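Local atomic coordinates of ABC-type transport system, sugar-family extracellular solute-binding protein (Peptoclostridium difficile 630, PDB entry 6HNI), a protein that binds tyrosine as the extracellular, probably lipid-linked receptor of an ABC transport system and also has adhesive properties. Residues K190-T194 and S195-N199; V141-G144 and L145-L148. The protein carries 1 engineered substitution. All coordinates share one frame; numbering follows the deposited sequence.

Contact 1 of 2, residues K190-T194 and S195-N199; sequences KGITT and SNEVN
The carboxylate oxygen OE2 of E197 is gripped from the 190-194 side by two successive backbone amides. The firm bond comes from T193 N to E197 OE2, at 2.8 Å and nearly straight at 165°; it reaches the oxygen on its syn side but 33° out of the carboxylate plane. T194 N, 2.9 Å from E197 OE2, adds only a weak, bent bond. T194 OG1 is also 3.0 Å from E197 OE2, although its proton has another acceptor within range. With CG beside its own backbone N (chi1 -65°) and the chain extended beyond it, E197 reaches back over the turn, crossing the T194 side chain at about a right angle. E197 OE1 accepts a hydrogen bond from a water 2.6 Å away, and that water also bonds T193 OG1. In the reverse direction E197 N donates to T194 O, meeting that carbonyl from above its plane. Backbone-to-carboxylate and backbone-to-backbone bonds thus both cross the turn between strand 186-192 and helix 198-205. Beneath the polar layer, I192 CD1 meets V198 CG2 at 3.8 Å, and both side chains also touch M161 of strand 157-163. The firm T193 amide bond, helped by the weak one from T194 and by the water at OE1, probably favours the charged carboxylate.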
ATOM      1  N   LYS A 190     -11.213   9.305 -11.814  1.00 14.94           N
ATOM      2  CA  LYS A 190     -10.998   8.533 -13.024  1.00 15.14           C
ATOM      3  C   LYS A 190     -10.775   7.073 -12.631  1.00 14.18           C
ATOM      4  O   LYS A 190      -9.671   6.650 -12.269  1.00 15.98           O
ATOM      5  CB  LYS A 190      -9.846   9.101 -13.841  1.00 17.61           C
ATOM      6  CG  LYS A 190      -9.587   8.423 -15.170  1.00 21.57           C
ATOM      7  CD  LYS A 190     -10.781   8.576 -16.102  1.00 24.51           C
ATOM      8  CE  LYS A 190     -10.498   8.050 -17.518  1.00 31.05           C
ATOM      9  NZ  LYS A 190     -11.727   7.833 -18.330  1.00 33.56           N
ATOM     10  N   GLY A 191     -11.855   6.313 -12.651  1.00 15.46           N
ATOM     11  CA  GLY A 191     -11.810   4.901 -12.406  1.00 14.75           C
ATOM     12  C   GLY A 191     -11.335   4.134 -13.613  1.00 14.64           C
ATOM     13  O   GLY A 191     -11.899   4.304 -14.714  1.00 20.14           O
ATOM     14  N   ILE A 192     -10.315   3.293 -13.414  1.00 14.29           N
ATOM     15  CA  ILE A 192      -9.800   2.390 -14.449  1.00 14.63           C
ATOM     16  C   ILE A 192      -9.730   0.949 -13.924  1.00 13.55           C
ATOM     17  O   ILE A 192      -9.958   0.709 -12.727  1.00 15.78           O
ATOM     18  CB  ILE A 192      -8.415   2.866 -14.931  1.00 14.38           C
ATOM     19  CG1 ILE A 192      -7.378   2.778 -13.779  1.00 16.01           C
ATOM     20  CG2 ILE A 192      -8.507   4.273 -15.556  1.00 16.09           C
ATOM     21  CD1 ILE A 192      -5.966   2.976 -14.236  1.00 17.86           C
ATOM     22  N   THR A 193      -9.451  -0.006 -14.807  1.00 14.01           N
ATOM     23  CA  THR A 193      -9.318  -1.412 -14.426  1.00 16.34           C
ATOM     24  C   THR A 193      -8.093  -2.090 -14.968  1.00 15.06           C
ATOM     25  O   THR A 193      -7.819  -3.201 -14.531  1.00 19.67           O
ATOM     26  CB  THR A 193     -10.538  -2.265 -14.840  1.00 20.13           C
ATOM     27  OG1 THR A 193     -10.739  -2.153 -16.237  1.00 22.80           O
ATOM     28  CG2 THR A 193     -11.779  -1.828 -14.121  1.00 22.59           C
ATOM     29  N   THR A 194      -7.333  -1.449 -15.844  1.00 14.13           N
ATOM     30  CA  THR A 194      -6.177  -2.045 -16.504  1.00 16.29           C
ATOM     31  C   THR A 194      -5.037  -1.041 -16.597  1.00 14.80           C
ATOM     32  O   THR A 194      -5.276   0.207 -16.682  1.00 15.07           O
ATOM     33  CB  THR A 194      -6.513  -2.536 -17.937  1.00 16.62           C
ATOM     34  OG1 THR A 194      -6.794  -1.403 -18.739  1.00 21.92           O
ATOM     35  CG2 THR A 194      -7.690  -3.448 -17.927  1.00 20.35           C
ATOM     36  N   SER A 195      -3.811  -1.524 -16.678  1.00 14.77           N
ATOM     37  CA  SER A 195      -2.645  -0.674 -16.855  1.00 15.17           C
ATOM     38  C   SER A 195      -2.678   0.054 -18.215  1.00 14.92           C
ATOM     39  O   SER A 195      -2.128   1.161 -18.344  1.00 16.20           O
ATOM     40  CB  SER A 195      -1.313  -1.420 -16.773  1.00 18.68           C
ATOM     41  OG  SER A 195      -1.261  -2.466 -17.691  1.00 24.84           O
ATOM     42  N   ASN A 196      -3.302  -0.568 -19.227  1.00 15.14           N
ATOM     43  CA  ASN A 196      -3.416   0.077 -20.543  1.00 13.50           C
ATOM     44  C   ASN A 196      -4.226   1.352 -20.498  1.00 13.34           C
ATOM     45  O   ASN A 196      -4.079   2.158 -21.413  1.00 19.61           O
ATOM     46  CB  ASN A 196      -3.985  -0.909 -21.552  1.00 15.02           C
ATOM     47  CG  ASN A 196      -2.944  -1.891 -22.060  1.00 18.63           C
ATOM     48  OD1 ASN A 196      -1.735  -1.638 -21.996  1.00 22.42           O
ATOM     49  ND2 ASN A 196      -3.421  -3.013 -22.617  1.00 26.56           N
ATOM     50  N   GLU A 197      -5.079   1.547 -19.505  1.00 13.05           N
ATOM     51  CA  GLU A 197      -5.893   2.756 -19.348  1.00 13.81           C
ATOM     52  C   GLU A 197      -5.210   3.895 -18.665  1.00 12.89           C
ATOM     53  O   GLU A 197      -5.769   4.958 -18.596  1.00 14.65           O
ATOM     54  CB  GLU A 197      -7.190   2.454 -18.601  1.00 15.03           C
ATOM     55  CG  GLU A 197      -8.166   1.537 -19.292  1.00 17.07           C
ATOM     56  CD  GLU A 197      -9.282   1.079 -18.379  1.00 16.77           C
ATOM     57  OE1 GLU A 197     -10.431   1.522 -18.494  1.00 35.91           O
ATOM     58  OE2 GLU A 197      -9.037   0.251 -17.531  1.00 23.34           O
ATOM     59  N   VAL A 198      -4.007   3.707 -18.120  1.00 12.86           N
ATOM     60  CA  VAL A 198      -3.349   4.752 -17.358  1.00 13.15           C
ATOM     61  C   VAL A 198      -3.075   6.008 -18.209  1.00 13.24           C
ATOM     62  O   VAL A 198      -3.341   7.129 -17.746  1.00 14.14           O
ATOM     63  CB  VAL A 198      -2.055   4.215 -16.702  1.00 12.96           C
ATOM     64  CG1 VAL A 198      -1.180   5.324 -16.135  1.00 14.74           C
ATOM     65  CG2 VAL A 198      -2.435   3.218 -15.600  1.00 15.10           C
ATOM     66  N   ASN A 199      -2.547   5.826 -19.426  1.00 13.67           N
ATOM     67  CA  ASN A 199      -2.142   6.975 -20.251  1.00 13.69           C
ATOM     68  C   ASN A 199      -3.313   7.913 -20.476  1.00 13.53           C
ATOM     69  O   ASN A 199      -3.251   9.124 -20.138  1.00 15.50           O
ATOM     70  CB  ASN A 199      -1.580   6.486 -21.564  1.00 14.66           C
ATOM     71  CG  ASN A 199      -0.971   7.609 -22.406  1.00 13.31           C
ATOM     72  OD1 ASN A 199      -1.631   8.629 -22.651  1.00 15.40           O
ATOM     73  ND2 ASN A 199       0.295   7.456 -22.814  1.00 16.04           N
TER
HETATM   74  O   HOH W   1     -12.157   0.176 -17.171  1.00 36.15           O

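Contact 2 of 2, residues V141-G144 and L145-L148; sequences VDKG and LELL
V141 and L145 point their branches along the same flank of the helix, one turn apart, but meet loosely: V141 CG2 and L145 CD1 are 4.4 Å apart. Closer is the approach of L145 to the backbone, where its CG lies 3.4 Å from V141 O. V141 O accepts L145 N at 3.1 Å, with a C=O...N angle of 161°, an ordinary i to i+4 helical bond. E146 is laid back along the preceding turn: CG beside its own backbone N (chi1 -82°), then an extended chain, brings E146 CG to 3.2 Å from D142 O, which also accepts E146 N. Its carboxylate heads for the K143 side chain, yet K143 NZ and E146 OE2 remain 4.7 Å apart, so any attraction is through space and not a contact ion pair. L147 faces another way, with its CB 3.2 Å from G144 O. G144 O takes L147 N at 3.0 Å, the donor standing 53° out of the carbonyl plane; the bond spans three residues instead of four, evidence that the regular helix is giving way to the type I turn L145-L148. L145 and L148 leave the backbone on the same side and both reach strand 211-214, at Y213 and V211 respectively, whereas L147 turns to A252 of strand 252-255; L145 also packs on L176 and Y179 of helix 167-183.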
ATOM      1  N   VAL A 141      -6.641  10.307   4.777  1.00 15.21           N
ATOM      2  CA  VAL A 141      -6.450  11.164   3.585  1.00 15.11           C
ATOM      3  C   VAL A 141      -5.925  12.522   4.025  1.00 14.66           C
ATOM      4  O   VAL A 141      -5.208  13.197   3.298  1.00 15.36           O
ATOM      5  CB  VAL A 141      -7.733  11.355   2.739  1.00 17.49           C
ATOM      6  CG1 VAL A 141      -8.167  10.056   2.111  1.00 24.07           C
ATOM      7  CG2 VAL A 141      -8.876  12.037   3.498  1.00 18.19           C
ATOM      8  N   ASP A 142      -6.255  12.900   5.262  1.00 14.34           N
ATOM      9  CA  ASP A 142      -5.858  14.191   5.791  1.00 16.66           C
ATOM     10  C   ASP A 142      -4.353  14.375   5.783  1.00 14.83           C
ATOM     11  O   ASP A 142      -3.870  15.472   5.618  1.00 16.02           O
ATOM     12  CB  ASP A 142      -6.364  14.389   7.241  1.00 18.56           C
ATOM     13  CG  ASP A 142      -7.877  14.168   7.394  1.00 20.41           C
ATOM     14  OD1 ASP A 142      -8.431  13.119   6.997  1.00 25.74           O
ATOM     15  OD2 ASP A 142      -8.536  15.031   7.978  1.00 33.35           O
ATOM     16  N   LYS A 143      -3.597  13.299   5.972  1.00 15.69           N
ATOM     17  CA  LYS A 143      -2.141  13.421   6.036  1.00 16.05           C
ATOM     18  C   LYS A 143      -1.542  13.932   4.741  1.00 16.80           C
ATOM     19  O   LYS A 143      -0.677  14.766   4.734  1.00 17.10           O
ATOM     20  CB  LYS A 143      -1.499  12.077   6.417  1.00 15.86           C
ATOM     21  CG  LYS A 143      -1.843  11.640   7.846  1.00 21.17           C
ATOM     22  CD  LYS A 143      -1.139  12.484   8.895  1.00 23.47           C
ATOM     23  CE  LYS A 143      -1.356  11.908  10.300  1.00 30.36           C
ATOM     24  NZ  LYS A 143      -0.678  12.789  11.283  1.00 38.60           N
ATOM     25  N   GLY A 144      -1.982  13.375   3.640  1.00 15.52           N
ATOM     26  CA  GLY A 144      -1.530  13.881   2.353  1.00 16.10           C
ATOM     27  C   GLY A 144      -2.101  15.243   2.000  1.00 15.04           C
ATOM     28  O   GLY A 144      -1.381  16.110   1.488  1.00 16.54           O
ATOM     29  N   LEU A 145      -3.374  15.461   2.302  1.00 15.48           N
ATOM     30  CA  LEU A 145      -4.019  16.717   1.938  1.00 15.22           C
ATOM     31  C   LEU A 145      -3.499  17.918   2.745  1.00 16.17           C
ATOM     32  O   LEU A 145      -3.560  19.038   2.265  1.00 17.55           O
ATOM     33  CB  LEU A 145      -5.541  16.545   1.958  1.00 18.26           C
ATOM     34  CG  LEU A 145      -6.043  15.515   0.923  1.00 21.40           C
ATOM     35  CD1 LEU A 145      -7.547  15.352   0.999  1.00 24.71           C
ATOM     36  CD2 LEU A 145      -5.592  15.765  -0.499  1.00 23.56           C
ATOM     37  N   GLU A 146      -2.943  17.675   3.926  1.00 18.91           N
ATOM     38  CA  GLU A 146      -2.154  18.673   4.718  1.00 20.96           C
ATOM     39  C   GLU A 146      -1.055  19.321   3.899  1.00 17.17           C
ATOM     40  O   GLU A 146      -0.716  20.487   4.103  1.00 19.85           O
ATOM     41  CB  GLU A 146      -1.486  18.012   5.998  1.00 24.89           C
ATOM     42  CG  GLU A 146      -2.394  17.878   7.199  1.00 28.36           C
ATOM     43  CD  GLU A 146      -1.811  17.067   8.368  1.00 34.86           C
ATOM     44  OE1 GLU A 146      -0.560  17.066   8.583  1.00 36.15           O
ATOM     45  OE2 GLU A 146      -2.618  16.432   9.087  1.00 45.65           O
ATOM     46  N   LEU A 147      -0.499  18.562   2.962  1.00 15.33           N
ATOM     47  CA  LEU A 147       0.593  19.039   2.153  1.00 16.10           C
ATOM     48  C   LEU A 147       0.186  20.061   1.101  1.00 16.57           C
ATOM     49  O   LEU A 147       1.038  20.746   0.569  1.00 19.69           O
ATOM     50  CB  LEU A 147       1.329  17.867   1.516  1.00 15.93           C
ATOM     51  CG  LEU A 147       1.894  16.809   2.510  1.00 15.37           C
ATOM     52  CD1 LEU A 147       2.586  15.780   1.652  1.00 17.54           C
ATOM     53  CD2 LEU A 147       2.809  17.453   3.550  1.00 17.68           C
ATOM     54  N   LEU A 148      -1.107  20.171   0.809  1.00 16.77           N
ATOM     55  CA  LEU A 148      -1.564  21.217  -0.095  1.00 17.77           C
ATOM     56  C   LEU A 148      -1.211  22.601   0.420  1.00 19.12           C
ATOM     57  O   LEU A 148      -0.882  23.475  -0.374  1.00 19.84           O
ATOM     58  CB  LEU A 148      -3.054  21.073  -0.340  1.00 18.99           C
ATOM     59  CG  LEU A 148      -3.531  19.816  -1.040  1.00 22.63           C
ATOM     60  CD1 LEU A 148      -5.056  19.802  -1.175  1.00 26.81           C
ATOM     61  CD2 LEU A 148      -2.834  19.593  -2.375  1.00 28.18           C
TER

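Contact 2 precedes contact 1 in the chain, and the two do not touch: their centres are 24 Å apart and their nearest atoms about 14 Å. Both are short-range turns at a helix end: 190-199 joins a strand to a helix, whereas 141-148 joins helix 141-145 to helix 148-151. They are related through the parallel sheet of four strands, since strand 186-192 forms one of its edges and L145 and L148 pack on its strand 211-214. Neither reaches the bound tyrosine closely; the side chain of V141 is about 12 Å from the ligand and that of I192 about 13 Å, so both belong to the framework beyond direct contact with the ligand.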